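DNA polymerase (Pyrobaculum calidifontis, PDB 5MDN) probably catalyses the template-directed addition of deoxyribonucleoside triphosphates to a growing DNA strand, as a magnesium-binding family B DNA polymerase. Local coordinates at residues Val133-Ala138 / Pro145-Val150; Arg36-Tyr41 / Met117-Asp122; Ala8-Val13 / Lys87-Val92; Gly214-Val219 / Leu251-Leu256. All blocks are in the same frame, centred on the assembly; numbering follows the deposited sequence.

How the contacts relate
From the N terminus, strand 5-12 opens contact 3, which closes when the loop after strand 77-86 returns to it. Residues 36-41, the loop between strands 30-35 and 41-46, open contact 2 within that span, and helix 115-123 closes it later, so the two cross. They also touch, Pro40 packing on Pro89. Contact 1 follows in series as a hairpin and meets contact 2 through the salt bridge of Arg36 with Glu148. Strands 5-12 of contact 3 and 131-141 of contact 1 are the outermost strands of one mixed five-stranded sheet. Contact 4 comes last, in the exonuclease region like contact 1. It ties helix 209-222 to the loop after helix 232-247, touching none of the others.

Contact 1 of 4, residues Val133-Ala138 / Pro145-Val150; sequences VEAREA and PLYEVV
Arg136 and Glu148 both start with CG beside the backbone N, anti to the carbonyl carbon (chi1 -61° and -84°). They are cross-strand partners on one face of an antiparallel beta hairpin, strands 131-141 and 144-155, and with these torsions run side by side. The Arg136 chain then bends at chi3, which brings NH1 to Glu148 OE1 at 2.5 Å in a salt bridge. The carboxylate comes to the edge of the guanidinium, with the two planes well turned from each other. The other carboxylate oxygen, OE2, is taken by Arg36.

The backbone ladder holds the strands in register. Arg136 and Glu148 are a hydrogen-bonded pair: Glu148 N gives to Arg136 O at 2.8 Å, while the return bond is weak. Ala135 with Val149 and Glu137 with Tyr147 are non-hydrogen-bonded pairs on the other face. There the Tyr147 ring passes along Glu137, whose CA makes an off-centre CH-pi contact 4.2 Å from the ring centroid. Tyr147 CB also lies 4.1 Å from Ala135 CB. An alanine at Tyr147 would keep this CB contact but remove the ring that packs on Glu137, and would probably leave this face of the hairpin more loosely packed. Nearer the start of strand 131-141, Val150 N gives to Glu134 O at 2.7 Å, in the carbonyl plane.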
loop_
_atom_site.group_PDB
_atom_site.type_symbol
_atom_site.label_atom_id
_atom_site.label_comp_id
_atom_site.label_asym_id
_atom_site.label_seq_id
_atom_site.Cartn_x
_atom_site.Cartn_y
_atom_site.Cartn_z
ATOM N N VAL A 133 -31.426 -1.829 1.447
ATOM C CA VAL A 133 -31.864 -0.440 1.360
ATOM C C VAL A 133 -33.332 -0.403 0.971
ATOM O O VAL A 133 -33.757 -1.112 0.053
ATOM C CB VAL A 133 -31.038 0.371 0.339
ATOM C CG1 VAL A 133 -30.242 1.456 1.037
ATOM C CG2 VAL A 133 -30.125 -0.542 -0.474
ATOM N N GLU A 134 -34.102 0.422 1.674
ATOM C CA GLU A 134 -35.397 0.879 1.194
ATOM C C GLU A 134 -35.159 2.192 0.462
ATOM O O GLU A 134 -34.718 3.173 1.071
ATOM C CB GLU A 134 -36.378 1.058 2.351
ATOM C CG GLU A 134 -37.823 1.255 1.924
ATOM C CD GLU A 134 -38.717 1.667 3.078
ATOM O OE1 GLU A 134 -38.400 1.308 4.233
ATOM O OE2 GLU A 134 -39.737 2.346 2.832
ATOM N N ALA A 135 -35.444 2.214 -0.836
ATOM C CA ALA A 135 -35.086 3.367 -1.652
ATOM C C ALA A 135 -36.106 3.564 -2.762
ATOM O O ALA A 135 -36.372 2.645 -3.541
ATOM C CB ALA A 135 -33.682 3.201 -2.245
ATOM N N ARG A 136 -36.665 4.771 -2.820
ATOM C CA ARG A 136 -37.621 5.127 -3.857
ATOM C C ARG A 136 -36.926 5.355 -5.190
ATOM O O ARG A 136 -35.869 5.983 -5.256
ATOM C CB ARG A 136 -38.355 6.405 -3.451
ATOM C CG ARG A 136 -39.139 6.298 -2.160
ATOM C CD ARG A 136 -39.751 7.632 -1.755
ATOM N NE ARG A 136 -40.649 8.203 -2.756
ATOM C CZ ARG A 136 -40.326 9.236 -3.527
ATOM N NH1 ARG A 136 -39.132 9.798 -3.402
ATOM N NH2 ARG A 136 -41.189 9.715 -4.414
ATOM N N GLU A 137 -37.520 4.844 -6.261
ATOM C CA GLU A 137 -36.915 5.022 -7.575
ATOM C C GLU A 137 -37.385 6.371 -8.123
ATOM O O GLU A 137 -38.587 6.581 -8.332
ATOM C CB GLU A 137 -37.242 3.841 -8.495
ATOM C CG GLU A 137 -38.679 3.684 -8.953
ATOM C CD GLU A 137 -38.883 2.441 -9.806
ATOM O OE1 GLU A 137 -38.533 1.327 -9.354
ATOM O OE2 GLU A 137 -39.386 2.584 -10.940
ATOM N N ALA A 138 -36.453 7.305 -8.314
ATOM C CA ALA A 138 -36.796 8.680 -8.686
ATOM C C ALA A 138 -36.034 9.092 -9.946
ATOM O O ALA A 138 -35.153 9.953 -9.917
ATOM C CB ALA A 138 -36.526 9.645 -7.531
ATOM N N PRO A 145 -29.816 4.862 -13.429
ATOM C CA PRO A 145 -31.032 4.994 -12.615
ATOM C C PRO A 145 -30.703 5.559 -11.241
ATOM O O PRO A 145 -29.812 5.067 -10.545
ATOM C CB PRO A 145 -31.558 3.556 -12.524
ATOM C CG PRO A 145 -30.920 2.827 -13.664
ATOM C CD PRO A 145 -29.587 3.479 -13.879
ATOM N N LEU A 146 -31.435 6.597 -10.851
ATOM C CA LEU A 146 -31.263 7.236 -9.556
ATOM C C LEU A 146 -32.302 6.724 -8.566
ATOM O O LEU A 146 -33.431 6.393 -8.935
ATOM C CB LEU A 146 -31.366 8.757 -9.687
ATOM C CG LEU A 146 -31.169 9.613 -8.434
ATOM C CD1 LEU A 146 -29.773 9.421 -7.861
ATOM C CD2 LEU A 146 -31.431 11.082 -8.739
ATOM N N TYR A 147 -31.904 6.665 -7.297
ATOM C CA TYR A 147 -32.760 6.185 -6.220
ATOM C C TYR A 147 -32.587 7.083 -5.006
ATOM O O TYR A 147 -31.455 7.357 -4.595
ATOM C CB TYR A 147 -32.421 4.739 -5.832
ATOM C CG TYR A 147 -32.935 3.672 -6.773
ATOM C CD1 TYR A 147 -32.317 3.437 -7.994
ATOM C CD2 TYR A 147 -34.026 2.883 -6.428
ATOM C CE1 TYR A 147 -32.779 2.456 -8.851
ATOM C CE2 TYR A 147 -34.496 1.901 -7.278
ATOM C CZ TYR A 147 -33.870 1.691 -8.488
ATOM O OH TYR A 147 -34.334 0.713 -9.337
ATOM N N GLU A 148 -33.699 7.543 -4.439
ATOM C CA GLU A 148 -33.670 8.263 -3.173
ATOM C C GLU A 148 -33.712 7.246 -2.042
ATOM O O GLU A 148 -34.666 6.470 -1.940
ATOM C CB GLU A 148 -34.852 9.223 -3.045
ATOM C CG GLU A 148 -34.675 10.578 -3.698
ATOM C CD GLU A 148 -35.838 11.509 -3.396
ATOM O OE1 GLU A 148 -36.934 11.006 -3.070
ATOM O OE2 GLU A 148 -35.651 12.742 -3.472
ATOM N N VAL A 149 -32.696 7.260 -1.189
ATOM C CA VAL A 149 -32.635 6.306 -0.088
ATOM C C VAL A 149 -33.604 6.753 0.998
ATOM O O VAL A 149 -33.678 7.941 1.339
ATOM C CB VAL A 149 -31.198 6.158 0.445
ATOM C CG1 VAL A 149 -30.234 5.900 -0.699
ATOM C CG2 VAL A 149 -30.764 7.368 1.244
ATOM N N VAL A 150 -34.399 5.816 1.497
ATOM C CA VAL A 150 -35.250 6.085 2.649
ATOM C C VAL A 150 -34.550 5.705 3.946
ATOM O O VAL A 150 -34.462 6.511 4.876
ATOM C CB VAL A 150 -36.599 5.352 2.496
ATOM C CG1 VAL A 150 -37.534 5.720 3.636
ATOM C CG2 VAL A 150 -37.229 5.681 1.151
#

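Contact 2 of 4, residues Arg36-Tyr41 / Met117-Asp122; sequences RRFRPY and MRYMID
Phe38, in the loop between strands 30-35 and 41-46, meets helix 115-123 with its ring face and edge. Tyr119 turns its ring edge toward the Phe38 face in a T-shaped stack, with centroids 5.4 Å apart and planes at 80°. Tyr119 CA also lies over the face of Phe38, a CH-pi contact. Arg118 CG and Asp122 OD2 sit at the ring edge, near its plane; Arg118 CG is 3.8 Å from Phe38 CZ. Tyr41 points its ring tip to tip at Asp122, and its OH lies over one face of the Arg118 guanidinium.

Torsions and outer partners set these groups. Phe38 has CG anti to the backbone N (chi1 -169°), which carries its ring to the helix. Arg118 bends at chi2 and chi3 toward Asp122, one turn on: its NH2 and Asp122 OD1 form a 3.1 Å salt bridge, with weak hydrogen bonds from NE and NH2. Its NH1 pairs with Glu110 and gives to a water, which gives to Tyr41 O. Tyr119 OH is hydrogen-bonded to Trp152 and Asp35.

Arg118 is thus shared between two acidic residues in a buried setting. Both pairings would be expected to keep it charged and to stabilise Asp122 as a carboxylate.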
loop_
_atom_site.group_PDB
_atom_site.type_symbol
_atom_site.label_atom_id
_atom_site.label_comp_id
_atom_site.label_asym_id
_atom_site.label_seq_id
_atom_site.Cartn_x
_atom_site.Cartn_y
_atom_site.Cartn_z
ATOM N N ARG A 36 -30.145 13.295 0.482
ATOM C CA ARG A 36 -30.014 14.731 0.677
ATOM C C ARG A 36 -30.183 15.159 2.129
ATOM O O ARG A 36 -29.891 16.315 2.455
ATOM C CB ARG A 36 -31.037 15.468 -0.195
ATOM C CG ARG A 36 -30.989 15.063 -1.658
ATOM C CD ARG A 36 -31.931 15.902 -2.509
ATOM N NE ARG A 36 -31.903 15.487 -3.910
ATOM C CZ ARG A 36 -32.566 14.442 -4.397
ATOM N NH1 ARG A 36 -33.316 13.694 -3.598
ATOM N NH2 ARG A 36 -32.474 14.141 -5.685
ATOM N N ARG A 37 -30.654 14.269 3.001
ATOM C CA ARG A 37 -31.023 14.647 4.358
ATOM C C ARG A 37 -29.864 14.610 5.348
ATOM O O ARG A 37 -29.954 15.254 6.401
ATOM C CB ARG A 37 -32.174 13.756 4.839
ATOM C CG ARG A 37 -33.467 14.086 4.106
ATOM C CD ARG A 37 -34.687 13.344 4.620
ATOM N NE ARG A 37 -35.882 13.795 3.909
ATOM C CZ ARG A 37 -36.350 13.233 2.799
ATOM N NH1 ARG A 37 -35.733 12.185 2.272
ATOM N NH2 ARG A 37 -37.437 13.720 2.215
ATOM N N PHE A 38 -28.792 13.876 5.055
ATOM C CA PHE A 38 -27.645 13.847 5.952
ATOM C C PHE A 38 -26.877 15.165 5.884
ATOM O O PHE A 38 -26.846 15.836 4.850
ATOM C CB PHE A 38 -26.718 12.684 5.599
ATOM C CG PHE A 38 -25.650 12.427 6.621
ATOM C CD1 PHE A 38 -25.958 11.819 7.829
ATOM C CD2 PHE A 38 -24.337 12.795 6.378
ATOM C CE1 PHE A 38 -24.977 11.582 8.773
ATOM C CE2 PHE A 38 -23.352 12.562 7.318
ATOM C CZ PHE A 38 -23.672 11.955 8.517
ATOM N N ARG A 39 -26.242 15.527 6.999
ATOM C CA ARG A 39 -25.509 16.783 7.109
ATOM C C ARG A 39 -24.280 16.583 7.983
ATOM O O ARG A 39 -24.317 15.784 8.928
ATOM C CB ARG A 39 -26.390 17.909 7.674
ATOM C CG ARG A 39 -27.592 18.219 6.799
ATOM C CD ARG A 39 -28.121 19.626 6.980
ATOM N NE ARG A 39 -28.642 20.148 5.719
ATOM C CZ ARG A 39 -29.778 19.751 5.152
ATOM N NH1 ARG A 39 -30.526 18.819 5.728
ATOM N NH2 ARG A 39 -30.167 20.285 4.003
ATOM N N PRO A 40 -23.187 17.290 7.702
ATOM C CA PRO A 40 -21.959 17.105 8.482
ATOM C C PRO A 40 -22.079 17.697 9.877
ATOM O O PRO A 40 -22.913 18.563 10.151
ATOM C CB PRO A 40 -20.901 17.845 7.656
ATOM C CG PRO A 40 -21.673 18.892 6.926
ATOM C CD PRO A 40 -23.028 18.303 6.643
ATOM N N TYR A 41 -21.213 17.217 10.768
ATOM C CA TYR A 41 -21.255 17.620 12.166
ATOM C C TYR A 41 -19.912 17.326 12.820
ATOM O O TYR A 41 -19.070 16.613 12.270
ATOM C CB TYR A 41 -22.387 16.907 12.913
ATOM C CG TYR A 41 -22.215 15.408 12.997
ATOM C CD1 TYR A 41 -21.501 14.825 14.041
ATOM C CD2 TYR A 41 -22.759 14.572 12.032
ATOM C CE1 TYR A 41 -21.339 13.454 14.120
ATOM C CE2 TYR A 41 -22.603 13.201 12.104
ATOM C CZ TYR A 41 -21.892 12.648 13.150
ATOM O OH TYR A 41 -21.733 11.283 13.227
ATOM N N MET A 117 -17.237 9.615 3.946
ATOM C CA MET A 117 -16.917 8.560 4.904
ATOM C C MET A 117 -17.758 8.691 6.169
ATOM O O MET A 117 -18.158 7.682 6.760
ATOM C CB MET A 117 -15.429 8.584 5.249
ATOM C CG MET A 117 -14.516 8.109 4.132
ATOM S SD MET A 117 -14.834 6.406 3.641
ATOM C CE MET A 117 -14.553 5.549 5.188
ATOM N N ARG A 118 -18.019 9.928 6.601
ATOM C CA ARG A 118 -18.933 10.166 7.715
ATOM C C ARG A 118 -20.294 9.533 7.453
ATOM O O ARG A 118 -20.882 8.902 8.339
ATOM C CB ARG A 118 -19.076 11.670 7.948
ATOM C CG ARG A 118 -19.929 12.061 9.144
ATOM C CD ARG A 118 -19.142 12.021 10.445
ATOM N NE ARG A 118 -19.194 10.718 11.092
ATOM C CZ ARG A 118 -18.562 10.426 12.223
ATOM N NH1 ARG A 118 -17.829 11.348 12.830
ATOM N NH2 ARG A 118 -18.662 9.212 12.747
ATOM N N TYR A 119 -20.817 9.704 6.236
ATOM C CA TYR A 119 -22.132 9.165 5.900
ATOM C C TYR A 119 -22.150 7.644 5.988
ATOM O O TYR A 119 -23.046 7.058 6.606
ATOM C CB TYR A 119 -22.545 9.628 4.504
ATOM C CG TYR A 119 -23.873 9.070 4.049
ATOM C CD1 TYR A 119 -25.066 9.683 4.408
ATOM C CD2 TYR A 119 -23.934 7.930 3.258
ATOM C CE1 TYR A 119 -26.282 9.173 3.995
ATOM C CE2 TYR A 119 -25.142 7.414 2.841
ATOM C CZ TYR A 119 -26.314 8.039 3.211
ATOM O OH TYR A 119 -27.521 7.527 2.797
ATOM N N MET A 120 -21.175 6.983 5.361
ATOM C CA MET A 120 -21.181 5.523 5.329
ATOM C C MET A 120 -20.976 4.938 6.720
ATOM O O MET A 120 -21.552 3.896 7.050
ATOM C CB MET A 120 -20.122 5.008 4.353
ATOM C CG MET A 120 -20.436 5.322 2.896
ATOM S SD MET A 120 -19.353 4.493 1.715
ATOM C CE MET A 120 -17.745 4.952 2.344
ATOM N N ILE A 121 -20.147 5.584 7.542
ATOM C CA ILE A 121 -19.970 5.139 8.923
ATOM C C ILE A 121 -21.282 5.247 9.693
ATOM O O ILE A 121 -21.725 4.290 10.337
ATOM C CB ILE A 121 -18.845 5.937 9.608
ATOM C CG1 ILE A 121 -17.477 5.475 9.100
ATOM C CG2 ILE A 121 -18.931 5.805 11.123
ATOM C CD1 ILE A 121 -16.322 6.307 9.615
ATOM N N ASP A 122 -21.920 6.420 9.642
ATOM C CA ASP A 122 -23.112 6.653 10.453
ATOM C C ASP A 122 -24.290 5.809 9.981
ATOM O O ASP A 122 -25.072 5.313 10.801
ATOM C CB ASP A 122 -23.473 8.138 10.432
ATOM C CG ASP A 122 -22.484 8.988 11.202
ATOM O OD1 ASP A 122 -21.343 8.528 11.422
ATOM O OD2 ASP A 122 -22.849 10.119 11.587
HETATM O O HOH W 1 -17.674 13.751 12.714
#

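Contact 3 of 4, residues Ala8-Val13 / Lys87-Val92; sequences ATYSVV and KVPEDV
Tyr10 and Pro89 reach toward each other tip to tip. The far end of the Tyr10 ring meets the prolyl ring obliquely, with CE2 3.8 Å from Pro89 CG, and Tyr10 OH lies beside Pro89 CB and CG. Tyr10 has CG in the crowded position between the backbone N and carbonyl carbon (chi1 83°). Two residues on, Val12 uses its two methyl groups separately. CG1 lies 3.7 Å from Val88 CG1, the two valines crossing at about a right angle. CG2 faces the tip of Glu90, whose chain bends at chi2 and brings OE2 to 3.3 Å from that methyl.

Tyr115 adds an aromatic partner: its ring is edge-to-face with Tyr10, and its side chain also touches Pro89. An alanine at Tyr10 would remove the ring that packs on Pro89 and Tyr115, and would probably leave the strand less firmly held to the loop. This is a small, mainly apolar surface contact, joining the outermost strand 5-12 of a five-stranded sheet to the loop before helix 92-100.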
loop_
_atom_site.group_PDB
_atom_site.type_symbol
_atom_site.label_atom_id
_atom_site.label_comp_id
_atom_site.label_asym_id
_atom_site.label_seq_id
_atom_site.Cartn_x
_atom_site.Cartn_y
_atom_site.Cartn_z
ATOM N N ALA A 8 -18.341 6.247 -3.884
ATOM C CA ALA A 8 -19.171 7.234 -3.210
ATOM C C ALA A 8 -18.611 8.628 -3.444
ATOM O O ALA A 8 -17.394 8.831 -3.406
ATOM C CB ALA A 8 -19.257 6.949 -1.708
ATOM N N THR A 9 -19.508 9.587 -3.679
ATOM C CA THR A 9 -19.151 10.981 -3.917
ATOM C C THR A 9 -20.164 11.868 -3.205
ATOM O O THR A 9 -21.092 11.383 -2.551
ATOM C CB THR A 9 -19.116 11.321 -5.417
ATOM O OG1 THR A 9 -20.432 11.188 -5.970
ATOM C CG2 THR A 9 -18.152 10.413 -6.172
ATOM N N TYR A 10 -19.981 13.182 -3.328
ATOM C CA TYR A 10 -20.994 14.119 -2.862
ATOM C C TYR A 10 -20.839 15.440 -3.601
ATOM O O TYR A 10 -19.730 15.833 -3.976
ATOM C CB TYR A 10 -20.917 14.342 -1.345
ATOM C CG TYR A 10 -19.889 15.359 -0.893
ATOM C CD1 TYR A 10 -18.567 14.994 -0.671
ATOM C CD2 TYR A 10 -20.247 16.684 -0.668
ATOM C CE1 TYR A 10 -17.630 15.923 -0.252
ATOM C CE2 TYR A 10 -19.319 17.618 -0.252
ATOM C CZ TYR A 10 -18.012 17.232 -0.044
ATOM O OH TYR A 10 -17.084 18.158 0.373
ATOM N N SER A 11 -21.967 16.113 -3.802
ATOM C CA SER A 11 -22.019 17.464 -4.335
ATOM C C SER A 11 -22.725 18.374 -3.336
ATOM O O SER A 11 -23.254 17.925 -2.316
ATOM C CB SER A 11 -22.734 17.495 -5.694
ATOM O OG SER A 11 -24.082 17.075 -5.569
ATOM N N VAL A 12 -22.727 19.667 -3.637
ATOM C CA VAL A 12 -23.437 20.664 -2.836
ATOM C C VAL A 12 -24.443 21.332 -3.768
ATOM O O VAL A 12 -24.165 22.368 -4.380
ATOM C CB VAL A 12 -22.491 21.687 -2.201
ATOM C CG1 VAL A 12 -23.258 22.599 -1.256
ATOM C CG2 VAL A 12 -21.363 20.977 -1.466
ATOM N N VAL A 13 -25.630 20.739 -3.880
ATOM C CA VAL A 13 -26.658 21.233 -4.789
ATOM C C VAL A 13 -27.348 22.446 -4.168
ATOM O O VAL A 13 -28.363 22.323 -3.474
ATOM C CB VAL A 13 -27.652 20.107 -5.152
ATOM C CG1 VAL A 13 -28.129 19.356 -3.903
ATOM C CG2 VAL A 13 -28.822 20.639 -5.971
ATOM N N LYS A 87 -24.124 23.332 7.870
ATOM C CA LYS A 87 -25.002 23.191 6.713
ATOM C C LYS A 87 -24.293 22.495 5.558
ATOM O O LYS A 87 -24.894 21.655 4.881
ATOM C CB LYS A 87 -25.534 24.557 6.271
ATOM C CG LYS A 87 -26.708 25.068 7.101
ATOM C CD LYS A 87 -27.423 26.217 6.403
ATOM C CE LYS A 87 -28.297 25.728 5.254
ATOM N NZ LYS A 87 -29.718 25.541 5.669
ATOM N N VAL A 88 -23.022 22.815 5.323
ATOM C CA VAL A 88 -22.249 22.175 4.260
ATOM C C VAL A 88 -20.880 21.781 4.808
ATOM O O VAL A 88 -20.393 22.406 5.761
ATOM C CB VAL A 88 -22.118 23.091 3.032
ATOM C CG1 VAL A 88 -23.469 23.275 2.353
ATOM C CG2 VAL A 88 -21.524 24.431 3.421
ATOM N N PRO A 89 -20.232 20.752 4.249
ATOM C CA PRO A 89 -18.939 20.306 4.803
ATOM C C PRO A 89 -17.844 21.358 4.770
ATOM O O PRO A 89 -16.943 21.327 5.618
ATOM C CB PRO A 89 -18.578 19.102 3.922
ATOM C CG PRO A 89 -19.875 18.622 3.372
ATOM C CD PRO A 89 -20.729 19.844 3.200
ATOM N N GLU A 90 -17.871 22.270 3.795
ATOM C CA GLU A 90 -16.793 23.245 3.655
ATOM C C GLU A 90 -16.653 24.134 4.888
ATOM O O GLU A 90 -15.541 24.558 5.221
ATOM C CB GLU A 90 -17.011 24.082 2.393
ATOM C CG GLU A 90 -16.924 23.275 1.093
ATOM C CD GLU A 90 -18.213 22.541 0.745
ATOM O OE1 GLU A 90 -18.884 22.035 1.668
ATOM O OE2 GLU A 90 -18.544 22.459 -0.458
ATOM N N ASP A 91 -17.758 24.433 5.572
ATOM C CA ASP A 91 -17.733 25.347 6.709
ATOM C C ASP A 91 -17.247 24.701 8.003
ATOM O O ASP A 91 -17.166 25.395 9.023
ATOM C CB ASP A 91 -19.125 25.941 6.944
ATOM C CG ASP A 91 -19.678 26.642 5.720
ATOM O OD1 ASP A 91 -18.878 27.155 4.910
ATOM O OD2 ASP A 91 -20.918 26.693 5.579
ATOM N N VAL A 92 -16.928 23.403 7.994
ATOM C CA VAL A 92 -16.617 22.707 9.241
ATOM C C VAL A 92 -15.322 23.220 9.867
ATOM O O VAL A 92 -15.204 23.271 11.098
ATOM C CB VAL A 92 -16.572 21.186 8.997
ATOM C CG1 VAL A 92 -16.173 20.443 10.262
ATOM C CG2 VAL A 92 -17.926 20.693 8.517
#

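Contact 4 of 4, residues Gly214-Val219 / Leu251-Leu256; sequences GFVDFV and LRVDRL
The Phe215 ring receives Leu251 at its edge, near the ring plane, with Leu251 CD1 4.4 Å from Phe215 CD2. Its ring also meets that of Phe168, the planes about 25° apart. Val216 carries most of the contact. Its CG1, anti to the backbone N (chi1 174°), points at the carbonyl of Arg252, 3.2 Å from that O. Its CG2 lies between two apolar partners, 3.7 Å from Leu251 CD1 and 4.0 Å from Val253 CG1. One turn later Val219 turns CG1 to Val253, 4.0 Å from its CB. Further along, Asp254 OD1 accepts from Leu256 N at 2.9 Å in an Asx turn, and also from Gly258 N.

Leu251 also packs on Leu240 and Ala244 of helix 232-247, which carries Asp236, a magnesium ligand whose metal is not bound in this model. Phe215 lies on Leu189 and Val191 of strand 186-193, and Val219 on Leu166 of strand 165-172. Helix 209-222 thereby packs against this sheet, and against the loop 251-256 mainly through Val216 and Val219.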
loop_
_atom_site.group_PDB
_atom_site.type_symbol
_atom_site.label_atom_id
_atom_site.label_comp_id
_atom_site.label_asym_id
_atom_site.label_seq_id
_atom_site.Cartn_x
_atom_site.Cartn_y
_atom_site.Cartn_z
ATOM N N GLY A 214 -9.437 7.446 -28.518
ATOM C CA GLY A 214 -9.739 6.024 -28.518
ATOM C C GLY A 214 -9.865 5.444 -27.121
ATOM O O GLY A 214 -10.731 4.601 -26.866
ATOM N N PHE A 215 -8.994 5.870 -26.204
ATOM C CA PHE A 215 -9.084 5.411 -24.820
ATOM C C PHE A 215 -10.412 5.820 -24.192
ATOM O O PHE A 215 -11.107 4.995 -23.586
ATOM C CB PHE A 215 -7.910 5.956 -24.007
ATOM C CG PHE A 215 -7.922 5.535 -22.564
ATOM C CD1 PHE A 215 -8.090 4.204 -22.216
ATOM C CD2 PHE A 215 -7.754 6.470 -21.556
ATOM C CE1 PHE A 215 -8.098 3.816 -20.886
ATOM C CE2 PHE A 215 -7.762 6.088 -20.227
ATOM C CZ PHE A 215 -7.934 4.760 -19.891
ATOM N N VAL A 216 -10.774 7.100 -24.316
ATOM C CA VAL A 216 -12.011 7.596 -23.715
ATOM C C VAL A 216 -13.217 6.865 -24.295
ATOM O O VAL A 216 -14.117 6.439 -23.563
ATOM C CB VAL A 216 -12.126 9.120 -23.904
ATOM C CG1 VAL A 216 -13.477 9.608 -23.421
ATOM C CG2 VAL A 216 -11.008 9.831 -23.160
ATOM N N ASP A 217 -13.252 6.710 -25.621
ATOM C CA ASP A 217 -14.379 6.029 -26.254
ATOM C C ASP A 217 -14.472 4.573 -25.813
ATOM O O ASP A 217 -15.575 4.042 -25.640
ATOM C CB ASP A 217 -14.269 6.126 -27.775
ATOM C CG ASP A 217 -14.664 7.491 -28.303
ATOM O OD1 ASP A 217 -15.585 8.103 -27.720
ATOM O OD2 ASP A 217 -14.064 7.947 -29.300
ATOM N N PHE A 218 -13.328 3.909 -25.628
ATOM C CA PHE A 218 -13.356 2.509 -25.210
ATOM C C PHE A 218 -13.893 2.366 -23.789
ATOM O O PHE A 218 -14.687 1.460 -23.511
ATOM C CB PHE A 218 -11.964 1.889 -25.324
ATOM C CG PHE A 218 -11.960 0.390 -25.182
ATOM C CD1 PHE A 218 -12.121 -0.422 -26.292
ATOM C CD2 PHE A 218 -11.802 -0.206 -23.941
ATOM C CE1 PHE A 218 -12.122 -1.799 -26.170
ATOM C CE2 PHE A 218 -11.803 -1.582 -23.813
ATOM C CZ PHE A 218 -11.963 -2.379 -24.928
ATOM N N VAL A 219 -13.453 3.234 -22.873
ATOM C CA VAL A 219 -13.947 3.179 -21.499
ATOM C C VAL A 219 -15.455 3.398 -21.466
ATOM O O VAL A 219 -16.185 2.690 -20.762
ATOM C CB VAL A 219 -13.203 4.204 -20.621
ATOM C CG1 VAL A 219 -13.831 4.280 -19.235
ATOM C CG2 VAL A 219 -11.729 3.846 -20.522
ATOM N N LEU A 251 -10.847 14.318 -21.104
ATOM C CA LEU A 251 -10.607 12.961 -20.611
ATOM C C LEU A 251 -11.809 12.478 -19.796
ATOM O O LEU A 251 -11.720 12.174 -18.609
ATOM C CB LEU A 251 -9.323 12.922 -19.787
ATOM C CG LEU A 251 -8.730 11.569 -19.386
ATOM C CD1 LEU A 251 -8.520 10.675 -20.601
ATOM C CD2 LEU A 251 -7.429 11.759 -18.621
ATOM N N ARG A 252 -12.957 12.422 -20.469
ATOM C CA ARG A 252 -14.239 12.141 -19.819
ATOM C C ARG A 252 -14.430 10.632 -19.751
ATOM O O ARG A 252 -15.002 10.018 -20.650
ATOM C CB ARG A 252 -15.380 12.811 -20.570
ATOM C CG ARG A 252 -15.301 14.323 -20.611
ATOM C CD ARG A 252 -16.480 14.893 -21.378
ATOM N NE ARG A 252 -16.551 14.356 -22.735
ATOM C CZ ARG A 252 -17.422 13.431 -23.126
ATOM N NH1 ARG A 252 -18.303 12.945 -22.262
ATOM N NH2 ARG A 252 -17.417 12.994 -24.378
ATOM N N VAL A 253 -13.952 10.024 -18.666
ATOM C CA VAL A 253 -13.987 8.574 -18.526
ATOM C C VAL A 253 -14.939 8.087 -17.434
ATOM O O VAL A 253 -15.303 6.902 -17.446
ATOM C CB VAL A 253 -12.575 7.999 -18.291
ATOM C CG1 VAL A 253 -11.702 8.225 -19.514
ATOM C CG2 VAL A 253 -11.949 8.618 -17.056
ATOM N N ASP A 254 -15.353 8.941 -16.498
ATOM C CA ASP A 254 -16.205 8.461 -15.420
ATOM C C ASP A 254 -17.649 8.303 -15.904
ATOM O O ASP A 254 -17.996 8.632 -17.042
ATOM C CB ASP A 254 -16.080 9.377 -14.196
ATOM C CG ASP A 254 -16.764 10.733 -14.360
ATOM O OD1 ASP A 254 -17.737 10.880 -15.128
ATOM O OD2 ASP A 254 -16.321 11.680 -13.676
ATOM N N ARG A 255 -18.508 7.783 -15.025
ATOM C CA ARG A 255 -19.866 7.415 -15.413
ATOM C C ARG A 255 -20.812 8.602 -15.558
ATOM O O ARG A 255 -21.942 8.407 -16.019
ATOM C CB ARG A 255 -20.446 6.383 -14.440
ATOM C CG ARG A 255 -19.857 4.996 -14.647
ATOM C CD ARG A 255 -20.848 3.905 -14.257
ATOM N NE ARG A 255 -20.351 2.570 -14.592
ATOM C CZ ARG A 255 -20.028 1.624 -13.715
ATOM N NH1 ARG A 255 -20.142 1.846 -12.413
ATOM N NH2 ARG A 255 -19.595 0.446 -14.147
ATOM N N LEU A 256 -20.404 9.808 -15.175
ATOM C CA LEU A 256 -21.208 11.006 -15.405
ATOM C C LEU A 256 -20.499 11.954 -16.366
ATOM O O LEU A 256 -20.568 13.179 -16.230
ATOM C CB LEU A 256 -21.550 11.717 -14.096
ATOM C CG LEU A 256 -22.431 11.002 -13.062
ATOM C CD1 LEU A 256 -23.663 10.390 -13.720
ATOM C CD2 LEU A 256 -21.658 9.956 -12.263
#